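Local coordinates for protein putative NAD-dependent epimerase/dehydratase (Bacillus halodurans, PDB 3E8X) that binds NADP in a Rossmann-type domain and is probably an NAD(P)-dependent epimerase or dehydratase, although its substrate is not known, at residues V27-K32 and P48-R53; V33-L38 and R62-S67; L38-N43 and V200-A205. One frame throughout, in Å; residues are numbered along the deposited sequence. Where two conformers were deposited one is given.

Contact 1: residues V27-K32 and P48-R53; sequences VGANGK and PVAMVR. With NAP (NADP nicotinamide-adenine-dinucleotide phosphate), chain B.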
loop_
_atom_site.group_PDB
_atom_site.type_symbol
_atom_site.label_atom_id
_atom_site.label_comp_id
_atom_site.label_asym_id
_atom_site.label_seq_id
_atom_site.Cartn_x
_atom_site.Cartn_y
_atom_site.Cartn_z
ATOM N N VAL A 27 -7.583 3.601 18.278
ATOM C CA VAL A 27 -6.807 4.463 17.368
ATOM C C VAL A 27 -7.854 5.144 16.473
ATOM O O VAL A 27 -8.742 4.507 15.911
ATOM C CB VAL A 27 -5.781 3.662 16.561
ATOM C CG1 VAL A 27 -4.996 4.552 15.558
ATOM C CG2 VAL A 27 -4.838 2.902 17.517
ATOM N N GLY A 28 -7.805 6.460 16.406
ATOM C CA GLY A 28 -8.852 7.176 15.681
ATOM C C GLY A 28 -10.043 7.483 16.570
ATOM O O GLY A 28 -11.157 7.594 16.063
ATOM N N ALA A 29 -9.786 7.687 17.871
ATOM C CA ALA A 29 -10.836 7.681 18.905
ATOM C C ALA A 29 -11.821 8.899 18.849
ATOM O O ALA A 29 -12.929 8.844 19.443
ATOM C CB ALA A 29 -10.235 7.497 20.340
ATOM N N ASN A 30 -11.415 9.963 18.165
ATOM C CA ASN A 30 -12.282 11.126 17.962
ATOM C C ASN A 30 -13.222 11.035 16.749
ATOM O O ASN A 30 -14.044 11.940 16.546
ATOM C CB ASN A 30 -11.464 12.421 17.884
ATOM C CG ASN A 30 -12.307 13.665 18.217
ATOM O OD1 ASN A 30 -13.073 13.673 19.192
ATOM N ND2 ASN A 30 -12.164 14.716 17.404
ATOM N N GLY A 31 -13.116 9.946 15.982
ATOM C CA GLY A 31 -13.992 9.707 14.850
ATOM C C GLY A 31 -15.401 9.280 15.285
ATOM O O GLY A 31 -15.633 9.010 16.447
ATOM N N LYS A 32 -16.316 9.231 14.331
ATOM C CA LYS A 32 -17.740 9.066 14.599
ATOM C C LYS A 32 -18.037 7.655 15.105
ATOM O O LYS A 32 -18.631 7.508 16.174
ATOM C CB LYS A 32 -18.566 9.390 13.347
ATOM C CG LYS A 32 -18.440 10.831 12.862
ATOM C CD LYS A 32 -18.768 10.991 11.348
ATOM C CE LYS A 32 -18.040 12.151 10.712
ATOM N NZ LYS A 32 -17.449 11.721 9.413
ATOM N N PRO A 48 -11.671 1.453 27.696
ATOM C CA PRO A 48 -11.272 2.105 26.467
ATOM C C PRO A 48 -10.259 3.227 26.696
ATOM O O PRO A 48 -10.443 4.116 27.556
ATOM C CB PRO A 48 -12.604 2.643 25.885
ATOM C CG PRO A 48 -13.667 2.179 26.778
ATOM C CD PRO A 48 -13.013 1.922 28.104
ATOM N N VAL A 49 -9.167 3.148 25.930
ATOM C CA VAL A 49 -8.085 4.113 25.957
ATOM C C VAL A 49 -8.193 4.833 24.638
ATOM O O VAL A 49 -8.018 4.236 23.591
ATOM C CB VAL A 49 -6.685 3.442 26.177
ATOM C CG1 VAL A 49 -5.541 4.510 26.110
ATOM C CG2 VAL A 49 -6.651 2.621 27.523
ATOM N N ALA A 50 -8.520 6.129 24.694
ATOM C CA ALA A 50 -8.704 6.914 23.473
ATOM C C ALA A 50 -7.398 7.545 23.053
ATOM O O ALA A 50 -6.760 8.266 23.850
ATOM C CB ALA A 50 -9.782 7.999 23.699
HETATM N N MSE A 51 -6.991 7.282 21.814
HETATM C CA MSE A 51 -5.837 7.983 21.228
HETATM C C MSE A 51 -6.339 9.168 20.390
HETATM O O MSE A 51 -7.154 9.023 19.468
HETATM C CB MSE A 51 -4.949 7.050 20.376
HETATM C CG MSE A 51 -3.776 7.716 19.639
HETATM SE SE MSE A 51 -2.714 6.371 18.733
HETATM C CE MSE A 51 -1.940 7.247 17.093
ATOM N N VAL A 52 -5.792 10.323 20.725
ATOM C CA VAL A 52 -6.158 11.617 20.126
ATOM C C VAL A 52 -4.908 12.406 19.737
ATOM O O VAL A 52 -3.882 12.291 20.368
ATOM C CB VAL A 52 -7.035 12.470 21.113
ATOM C CG1 VAL A 52 -8.279 11.725 21.369
ATOM C CG2 VAL A 52 -6.323 12.724 22.443
ATOM N N ARG A 53 -5.044 13.196 18.676
ATOM C CA ARG A 53 -3.991 14.078 18.169
ATOM C C ARG A 53 -3.754 15.264 19.099
ATOM O O ARG A 53 -2.621 15.726 19.262
ATOM C CB ARG A 53 -4.383 14.628 16.796
ATOM C CG ARG A 53 -4.205 13.668 15.639
ATOM C CD ARG A 53 -4.308 14.391 14.286
ATOM N NE ARG A 53 -5.657 14.403 13.700
ATOM C CZ ARG A 53 -5.905 14.657 12.412
ATOM N NH1 ARG A 53 -7.147 14.644 11.952
ATOM N NH2 ARG A 53 -4.915 14.921 11.559
HETATM P PA NAP B . -14.145 9.601 11.000
HETATM O O1A NAP B . -13.487 10.363 9.845
HETATM O O2A NAP B . -15.297 10.230 11.754
HETATM O O5B NAP B . -12.939 9.147 11.981
HETATM C C5B NAP B . -11.546 9.243 11.633
HETATM C C4B NAP B . -10.660 9.647 12.810
HETATM O O4B NAP B . -9.297 9.462 12.388
HETATM C C3B NAP B . -10.783 11.122 13.269
HETATM O O3B NAP B . -11.151 11.278 14.652
HETATM C C2B NAP B . -9.392 11.702 13.077
HETATM O O2B NAP B . -8.942 12.649 14.076
HETATM C C1B NAP B . -8.532 10.427 13.102
HETATM N N9A NAP B . -7.191 10.714 12.533
HETATM C C8A NAP B . -6.927 11.313 11.361
HETATM N N7A NAP B . -5.592 11.436 11.228
HETATM C C5A NAP B . -5.026 10.902 12.330
HETATM C C6A NAP B . -3.707 10.739 12.763
HETATM N N6A NAP B . -2.683 11.160 11.992
HETATM N N1A NAP B . -3.441 10.180 13.967
HETATM C C2A NAP B . -4.449 9.768 14.737
HETATM N N3A NAP B . -5.735 9.909 14.356
HETATM C C4A NAP B . -6.046 10.468 13.156
HETATM O O3 NAP B . -14.670 8.178 10.386
HETATM P PN NAP B . -15.913 7.250 10.897
HETATM O O1N NAP B . -17.139 7.747 10.182
HETATM O O2N NAP B . -15.745 7.106 12.394
HETATM O O5D NAP B . -15.690 5.839 10.165
HETATM C C5D NAP B . -14.723 4.910 10.640
HETATM C C4D NAP B . -14.049 4.291 9.429
HETATM O O4D NAP B . -14.978 3.556 8.630
HETATM C C3D NAP B . -13.460 5.354 8.513
HETATM O O3D NAP B . -12.154 5.709 8.993
HETATM C C2D NAP B . -13.551 4.731 7.116
HETATM O O2D NAP B . -12.305 4.280 6.630
HETATM C C1D NAP B . -14.496 3.517 7.275
HETATM N N1N NAP B . -15.639 3.439 6.312
HETATM C C2N NAP B . -16.387 4.519 5.979
HETATM C C3N NAP B . -17.466 4.387 5.078
HETATM C C7N NAP B . -18.358 5.549 4.702
HETATM O O7N NAP B . -19.467 5.308 4.190
HETATM N N7N NAP B . -17.947 6.797 4.988
HETATM C C4N NAP B . -17.753 3.133 4.533
HETATM C C5N NAP B . -16.976 2.047 4.895
HETATM C C6N NAP B . -15.932 2.234 5.787
HETATM P P2B NAP B . -9.538 14.160 14.283
HETATM O O1X NAP B . -10.710 14.021 15.218
HETATM O O2X NAP B . -8.381 14.922 14.923
HETATM O O3X NAP B . -9.952 14.576 12.887
HETATM O O HOH W 1 -6.070 8.360 16.761
#

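Contact 2: residues V33-L38 and R62-S67; sequences VARYLL and RERGAS. With NAP (NADP nicotinamide-adenine-dinucleotide phosphate), chain B.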
loop_
_atom_site.group_PDB
_atom_site.type_symbol
_atom_site.label_atom_id
_atom_site.label_comp_id
_atom_site.label_asym_id
_atom_site.label_seq_id
_atom_site.Cartn_x
_atom_site.Cartn_y
_atom_site.Cartn_z
ATOM N N VAL A 33 -17.568 6.624 14.398
ATOM C CA VAL A 33 -17.636 5.254 14.910
ATOM C C VAL A 33 -16.928 5.082 16.268
ATOM O O VAL A 33 -17.516 4.550 17.212
ATOM C CB VAL A 33 -17.106 4.217 13.903
ATOM C CG1 VAL A 33 -17.094 2.782 14.526
ATOM C CG2 VAL A 33 -17.948 4.215 12.635
ATOM N N ALA A 34 -15.701 5.576 16.368
ATOM C CA ALA A 34 -14.873 5.432 17.563
ATOM C C ALA A 34 -15.492 6.011 18.795
ATOM O O ALA A 34 -15.400 5.431 19.899
ATOM C CB ALA A 34 -13.519 6.043 17.347
ATOM N N ARG A 35 -16.116 7.170 18.634
ATOM C CA ARG A 35 -16.791 7.780 19.730
ATOM C C ARG A 35 -17.875 6.882 20.315
ATOM O O ARG A 35 -17.901 6.705 21.543
ATOM C CB ARG A 35 -17.406 9.102 19.303
ATOM C CG ARG A 35 -16.388 10.230 19.280
ATOM C CD ARG A 35 -17.077 11.505 18.868
ATOM N NE ARG A 35 -16.174 12.646 18.932
ATOM C CZ ARG A 35 -16.584 13.898 18.782
ATOM N NH1 ARG A 35 -17.883 14.159 18.547
ATOM N NH2 ARG A 35 -15.712 14.905 18.888
ATOM N N TYR A 36 -18.796 6.379 19.472
ATOM C CA TYR A 36 -19.747 5.357 19.929
ATOM C C TYR A 36 -19.074 4.128 20.531
ATOM O O TYR A 36 -19.523 3.604 21.580
ATOM C CB TYR A 36 -20.729 4.958 18.831
ATOM C CG TYR A 36 -21.480 6.112 18.250
ATOM C CD1 TYR A 36 -21.816 7.217 19.050
ATOM C CD2 TYR A 36 -21.867 6.113 16.918
ATOM C CE1 TYR A 36 -22.480 8.325 18.530
ATOM C CE2 TYR A 36 -22.564 7.186 16.389
ATOM C CZ TYR A 36 -22.882 8.295 17.213
ATOM O OH TYR A 36 -23.568 9.401 16.736
ATOM N N LEU A 37 -18.022 3.646 19.862
ATOM C CA LEU A 37 -17.242 2.531 20.374
ATOM C C LEU A 37 -16.709 2.718 21.814
ATOM O O LEU A 37 -16.690 1.763 22.582
ATOM C CB LEU A 37 -16.072 2.217 19.428
ATOM C CG LEU A 37 -15.238 0.961 19.694
ATOM C CD1 LEU A 37 -16.119 -0.326 19.782
ATOM C CD2 LEU A 37 -14.104 0.862 18.681
ATOM N N LEU A 38 -16.312 3.925 22.206
ATOM C CA LEU A 38 -15.849 4.123 23.587
ATOM C C LEU A 38 -16.920 3.703 24.602
ATOM O O LEU A 38 -16.656 2.998 25.573
ATOM C CB LEU A 38 -15.438 5.589 23.834
ATOM C CG LEU A 38 -14.241 6.106 22.993
ATOM C CD1 LEU A 38 -14.065 7.591 23.085
ATOM C CD2 LEU A 38 -12.924 5.336 23.343
ATOM N N ARG A 62 -13.540 11.209 27.498
ATOM C CA ARG A 62 -13.790 10.666 28.833
ATOM C C ARG A 62 -15.301 10.644 29.184
ATOM O O ARG A 62 -15.771 9.658 29.724
ATOM C CB ARG A 62 -13.041 11.459 29.908
ATOM C CG ARG A 62 -11.566 11.363 29.861
ATOM C CD ARG A 62 -10.912 12.062 31.065
ATOM N NE ARG A 62 -9.445 12.059 30.953
ATOM C CZ ARG A 62 -8.648 11.063 31.361
ATOM N NH1 ARG A 62 -9.137 9.967 31.933
ATOM N NH2 ARG A 62 -7.339 11.165 31.206
ATOM N N GLU A 63 -16.045 11.717 28.869
ATOM C CA GLU A 63 -17.503 11.775 29.069
ATOM C C GLU A 63 -18.219 10.685 28.251
ATOM O O GLU A 63 -19.183 10.084 28.692
ATOM C CB GLU A 63 -18.067 13.138 28.630
ATOM C CG GLU A 63 -17.703 14.297 29.532
ATOM C CD GLU A 63 -18.307 15.578 29.080
ATOM O OE1 GLU A 63 -18.905 15.610 27.994
ATOM O OE2 GLU A 63 -18.188 16.579 29.810
ATOM N N ARG A 64 -17.729 10.435 27.060
ATOM C CA ARG A 64 -18.287 9.389 26.159
ATOM C C ARG A 64 -17.890 7.943 26.497
ATOM O O ARG A 64 -18.358 6.988 25.867
ATOM C CB ARG A 64 -17.856 9.716 24.746
ATOM C CG ARG A 64 -18.363 11.073 24.303
ATOM C CD ARG A 64 -18.268 11.146 22.791
ATOM N NE ARG A 64 -18.874 12.354 22.267
ATOM C CZ ARG A 64 -20.150 12.486 21.967
ATOM N NH1 ARG A 64 -21.002 11.484 22.147
ATOM N NH2 ARG A 64 -20.576 13.639 21.499
ATOM N N GLY A 65 -17.034 7.765 27.489
ATOM C CA GLY A 65 -16.662 6.421 27.916
ATOM C C GLY A 65 -15.190 6.053 28.067
ATOM O O GLY A 65 -14.901 4.989 28.576
ATOM N N ALA A 66 -14.268 6.923 27.656
ATOM C CA ALA A 66 -12.845 6.603 27.742
ATOM C C ALA A 66 -12.364 6.585 29.182
ATOM O O ALA A 66 -12.737 7.461 29.999
ATOM C CB ALA A 66 -11.997 7.571 26.912
ATOM N N SER A 67 -11.565 5.558 29.469
ATOM C CA SER A 67 -10.919 5.331 30.769
ATOM C C SER A 67 -9.621 6.128 30.925
ATOM O O SER A 67 -9.196 6.446 32.046
ATOM C CB SER A 67 -10.563 3.830 30.917
ATOM O OG SER A 67 -11.728 3.103 31.300
HETATM P PA NAP B . -14.145 9.601 11.000
HETATM O O1A NAP B . -13.487 10.363 9.845
HETATM O O2A NAP B . -15.297 10.230 11.754
HETATM O O5B NAP B . -12.939 9.147 11.981
HETATM C C5B NAP B . -11.546 9.243 11.633
HETATM C C4B NAP B . -10.660 9.647 12.810
HETATM O O4B NAP B . -9.297 9.462 12.388
HETATM C C3B NAP B . -10.783 11.122 13.269
HETATM O O3B NAP B . -11.151 11.278 14.652
HETATM C C2B NAP B . -9.392 11.702 13.077
HETATM O O2B NAP B . -8.942 12.649 14.076
HETATM C C1B NAP B . -8.532 10.427 13.102
HETATM N N9A NAP B . -7.191 10.714 12.533
HETATM C C8A NAP B . -6.927 11.313 11.361
HETATM N N7A NAP B . -5.592 11.436 11.228
HETATM C C5A NAP B . -5.026 10.902 12.330
HETATM C C6A NAP B . -3.707 10.739 12.763
HETATM N N6A NAP B . -2.683 11.160 11.992
HETATM N N1A NAP B . -3.441 10.180 13.967
HETATM C C2A NAP B . -4.449 9.768 14.737
HETATM N N3A NAP B . -5.735 9.909 14.356
HETATM C C4A NAP B . -6.046 10.468 13.156
HETATM O O3 NAP B . -14.670 8.178 10.386
HETATM P PN NAP B . -15.913 7.250 10.897
HETATM O O1N NAP B . -17.139 7.747 10.182
HETATM O O2N NAP B . -15.745 7.106 12.394
HETATM O O5D NAP B . -15.690 5.839 10.165
HETATM C C5D NAP B . -14.723 4.910 10.640
HETATM C C4D NAP B . -14.049 4.291 9.429
HETATM O O4D NAP B . -14.978 3.556 8.630
HETATM C C3D NAP B . -13.460 5.354 8.513
HETATM O O3D NAP B . -12.154 5.709 8.993
HETATM C C2D NAP B . -13.551 4.731 7.116
HETATM O O2D NAP B . -12.305 4.280 6.630
HETATM C C1D NAP B . -14.496 3.517 7.275
HETATM N N1N NAP B . -15.639 3.439 6.312
HETATM C C2N NAP B . -16.387 4.519 5.979
HETATM C C3N NAP B . -17.466 4.387 5.078
HETATM C C7N NAP B . -18.358 5.549 4.702
HETATM O O7N NAP B . -19.467 5.308 4.190
HETATM N N7N NAP B . -17.947 6.797 4.988
HETATM C C4N NAP B . -17.753 3.133 4.533
HETATM C C5N NAP B . -16.976 2.047 4.895
HETATM C C6N NAP B . -15.932 2.234 5.787
HETATM P P2B NAP B . -9.538 14.160 14.283
HETATM O O1X NAP B . -10.710 14.021 15.218
HETATM O O2X NAP B . -8.381 14.922 14.923
HETATM O O3X NAP B . -9.952 14.576 12.887
#

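Contact 3: residues L38-N43 and V200-A205; sequences LSELKN and VAKVIA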
loop_
_atom_site.group_PDB
_atom_site.type_symbol
_atom_site.label_atom_id
_atom_site.label_comp_id
_atom_site.label_asym_id
_atom_site.label_seq_id
_atom_site.Cartn_x
_atom_site.Cartn_y
_atom_site.Cartn_z
ATOM N N LEU A 38 -16.312 3.925 22.206
ATOM C CA LEU A 38 -15.849 4.123 23.587
ATOM C C LEU A 38 -16.920 3.703 24.602
ATOM O O LEU A 38 -16.656 2.998 25.573
ATOM C CB LEU A 38 -15.438 5.589 23.834
ATOM C CG LEU A 38 -14.241 6.106 22.993
ATOM C CD1 LEU A 38 -14.065 7.591 23.085
ATOM C CD2 LEU A 38 -12.924 5.336 23.343
ATOM N N SER A 39 -18.144 4.133 24.350
ATOM C CA SER A 39 -19.265 3.787 25.191
ATOM C C SER A 39 -19.622 2.298 25.140
ATOM O O SER A 39 -19.877 1.681 26.147
ATOM C CB SER A 39 -20.476 4.650 24.797
ATOM O OG SER A 39 -21.598 4.319 25.584
ATOM N N GLU A 40 -19.607 1.718 23.953
ATOM C CA GLU A 40 -19.922 0.300 23.827
ATOM C C GLU A 40 -18.924 -0.567 24.577
ATOM O O GLU A 40 -19.328 -1.498 25.246
ATOM C CB GLU A 40 -20.014 -0.081 22.376
ATOM C CG GLU A 40 -21.140 0.649 21.624
ATOM C CD GLU A 40 -22.540 0.341 22.145
ATOM O OE1 GLU A 40 -22.774 -0.675 22.850
ATOM O OE2 GLU A 40 -23.436 1.129 21.804
ATOM N N LEU A 41 -17.633 -0.225 24.511
ATOM C CA LEU A 41 -16.586 -0.976 25.178
ATOM C C LEU A 41 -16.714 -0.840 26.702
ATOM O O LEU A 41 -16.626 -1.815 27.449
ATOM C CB LEU A 41 -15.200 -0.511 24.681
ATOM C CG LEU A 41 -14.740 -0.851 23.261
ATOM C CD1 LEU A 41 -13.470 -0.055 22.967
ATOM C CD2 LEU A 41 -14.535 -2.356 23.055
ATOM N N LYS A 42 -16.946 0.376 27.159
ATOM C CA LYS A 42 -17.136 0.628 28.562
ATOM C C LYS A 42 -18.282 -0.232 29.125
ATOM O O LYS A 42 -18.169 -0.868 30.190
ATOM C CB LYS A 42 -17.447 2.111 28.765
ATOM C CG LYS A 42 -17.973 2.394 30.116
ATOM C CD LYS A 42 -18.108 3.850 30.409
ATOM C CE LYS A 42 -18.487 4.019 31.867
ATOM N NZ LYS A 42 -18.493 5.425 32.252
ATOM N N ASN A 43 -19.386 -0.277 28.392
ATOM C CA ASN A 43 -20.545 -0.944 28.946
ATOM C C ASN A 43 -20.461 -2.474 28.799
ATOM O O ASN A 43 -21.245 -3.192 29.393
ATOM C CB ASN A 43 -21.851 -0.291 28.459
ATOM C CG ASN A 43 -22.056 1.120 29.068
ATOM O OD1 ASN A 43 -22.343 1.275 30.254
ATOM N ND2 ASN A 43 -21.863 2.143 28.246
ATOM N N VAL A 200 -22.055 -0.458 13.896
ATOM C CA VAL A 200 -20.670 -0.871 13.665
ATOM C C VAL A 200 -19.949 -0.909 15.000
ATOM O O VAL A 200 -19.244 -1.865 15.283
ATOM C CB VAL A 200 -19.902 0.089 12.678
ATOM C CG1 VAL A 200 -18.402 -0.308 12.525
ATOM C CG2 VAL A 200 -20.611 0.133 11.342
ATOM N N ALA A 201 -20.118 0.146 15.809
ATOM C CA ALA A 201 -19.461 0.208 17.095
ATOM C C ALA A 201 -19.895 -0.991 17.977
ATOM O O ALA A 201 -19.070 -1.580 18.671
ATOM C CB ALA A 201 -19.693 1.568 17.792
ATOM N N LYS A 202 -21.198 -1.286 17.972
ATOM C CA LYS A 202 -21.782 -2.399 18.714
ATOM C C LYS A 202 -21.197 -3.748 18.281
ATOM O O LYS A 202 -20.893 -4.598 19.113
ATOM C CB LYS A 202 -23.314 -2.406 18.550
ATOM C CG LYS A 202 -24.044 -1.483 19.474
ATOM C CD LYS A 202 -25.542 -1.452 19.170
ATOM C CE LYS A 202 -26.246 -0.232 19.754
ATOM N NZ LYS A 202 -26.084 -0.141 21.221
ATOM N N VAL A 203 -21.066 -3.951 16.982
ATOM C CA VAL A 203 -20.443 -5.135 16.442
ATOM C C VAL A 203 -18.992 -5.312 16.937
ATOM O O VAL A 203 -18.630 -6.362 17.419
ATOM C CB VAL A 203 -20.467 -5.141 14.899
ATOM C CG1 VAL A 203 -19.632 -6.315 14.357
ATOM C CG2 VAL A 203 -21.920 -5.205 14.382
ATOM N N ILE A 204 -18.198 -4.257 16.867
ATOM C CA ILE A 204 -16.803 -4.315 17.289
ATOM C C ILE A 204 -16.710 -4.668 18.749
ATOM O O ILE A 204 -15.970 -5.560 19.112
ATOM C CB ILE A 204 -16.054 -2.964 17.035
ATOM C CG1 ILE A 204 -15.988 -2.695 15.526
ATOM C CG2 ILE A 204 -14.628 -2.946 17.723
ATOM C CD1 ILE A 204 -15.692 -1.225 15.097
ATOM N N ALA A 205 -17.413 -3.912 19.594
ATOM C CA ALA A 205 -17.426 -4.150 21.052
ATOM C C ALA A 205 -17.897 -5.586 21.394
ATOM O O ALA A 205 -17.391 -6.228 22.314
ATOM C CB ALA A 205 -18.291 -3.093 21.769
#

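Contact 1: residues V27-K32 and P48-R53
The methyl groups of Ala29 and Ala50 meet more tightly than usual for two carbons, CB to CB at 3.4 Å, where the turn after strand 23-27 presses on strand 47-52. Beside them the backbones are joined by a weak hydrogen bond, Ala29 N to Met51 O at 3.4 Å, and by a water that accepts from Gly28 N and donates to Met51 O. Val27 CG2 rests on the selenium of Met51, a selenomethionine. The turn, type I from Gly28 to Gly31, is the glycine-rich loop of a Rossmann fold, and both segments grip the cofactor. Asn30 ND2 donates a hydrogen bond to O1X of the 2'-phosphate at 2.7 Å, and Lys32 N bonds to O2A of the pyrophosphate at 2.9 Å. At Gly31 a CB would run into NADP O5B. In one of its two conformers Arg53, bent at chi3 (-93°), lays its guanidinium on the adenine, N7A lying 3.4 Å above the guanidinium plane, over its centre, while the edge faces the 2'-phosphate: NE donates to O2X at 3.0 Å, NH1 weakly to O3X. With the Asn30 amide and, in that conformer, Arg53 bound to this phosphate, the site probably favours NADP over NAD.

Contact 2: residues V33-L38 and R62-S67
Leu38 and Arg64 carry most of this contact, the leucine through its backbone and CB, the arginine through its carbonyl and its long chain. Leu38 CB lies 3.8 Å from Arg64 O, and further along the leucine CD2 reaches CB of Ala66 at 4.3 Å. On the more exposed side, the side chains of Arg35 and Arg64 cross at a slant, CD of Arg35 coming 3.9 Å from NE of Arg64. Both chains are extended from CG to NE, and their guanidinium planes are only 15° apart. The two groups nevertheless stay separate: Arg35 NH1 and Arg64 NH2, two like charges, are 4.0 Å from each other. A hydrogen bond from Arg35 NH2 to Asn30 OD1 holds the end of Arg35 in place.

Gly65 follows helix 58-63 and closes a Schellman motif. With phi at 130° it turns the chain sharply, and its CA passes 5.0 Å from CA of Leu38; a CB on this residue would clash with Leu38 O. The motif sets the C-terminal turn after helix 58-63 against the side of helix 32-43, the first helix of the Rossmann fold, before the chain enters strand 68-71.

Farther out, Leu61 of helix 58-63 packs on both Arg35 and Leu38, while Pro48 and Val26 of the sheet lie against Leu38. Ala66 rests on Ala50 of strand 47-52. At the other end of the segment, near the start of helix 32-43, Val33 N donates to NADP O2N at 2.8 Å, and its CG2, set anti to the carbonyl carbon, lies 3.6 Å from the same oxygen.

Contact 3: residues L38-N43 and V200-A205
Glu40 lies against helix 197-207 along the length of its side chain, first its CB on the methyl group of Ala205, then its CG near CB of Ala201, and finally its carboxylate across the chain of Lys202. The first of these is close, Glu40 CB to Ala205 CB at 3.5 Å. A bend at chi2 (-63°) turns the carboxylate over Lys202, where OE2 lies 3.6 Å from CG of the lysine. The lysine chain in turn bends at chi4, bringing NZ back to the same oxygen. The resulting salt bridge, Lys202 NZ to Glu40 OE2 at 3.0 Å, meets OE2 on its syn side but 32° out of the carboxylate plane.

Helices 32-43 and 197-207 run side by side in roughly the same direction on one face of the Rossmann sheet, their local axes 8.7 Å apart and crossing at -35°. The small Ala201 and Ala205 point toward helix 32-43 and permit this approach. Replacing Glu40 by an alanine is likely to leave the Lys202 ammonium without this partner and to strip the CG from beside Ala201 CB, though the contact with Ala205 would remain.

On the sheet side of the pair, Leu41 takes over from Glu40. Its CD2 reaches CA of Ala205 at 3.9 Å, close also to the alanine methyl. The same leucine packs on Val24 and Val26 of strand 23-27 and on Pro48, while Ala201, one turn before Ala205, also touches Tyr36 and Leu37.

Overall arrangement
Helix 32-43 ties the three contacts together. Contact 1 holds the loop that leads into it, contact 2 its first half and contact 3 its second, the last two sharing Leu38. The centres of contacts 1 and 2 are about 8 Å apart, as are those of contacts 2 and 3, whereas contacts 1 and 3 lie about 13 Å from each other. Along the chain every pair of contacts interleaves: strand 47-52 and then helix 58-63 come after helix 32-43, and helix 197-207 comes much later. The N-terminal end of helix 32-43 faces the NADP, touched by contacts 1 and 2, while contact 3 joins its other half to a part of the same Rossmann-type domain far away in the sequence.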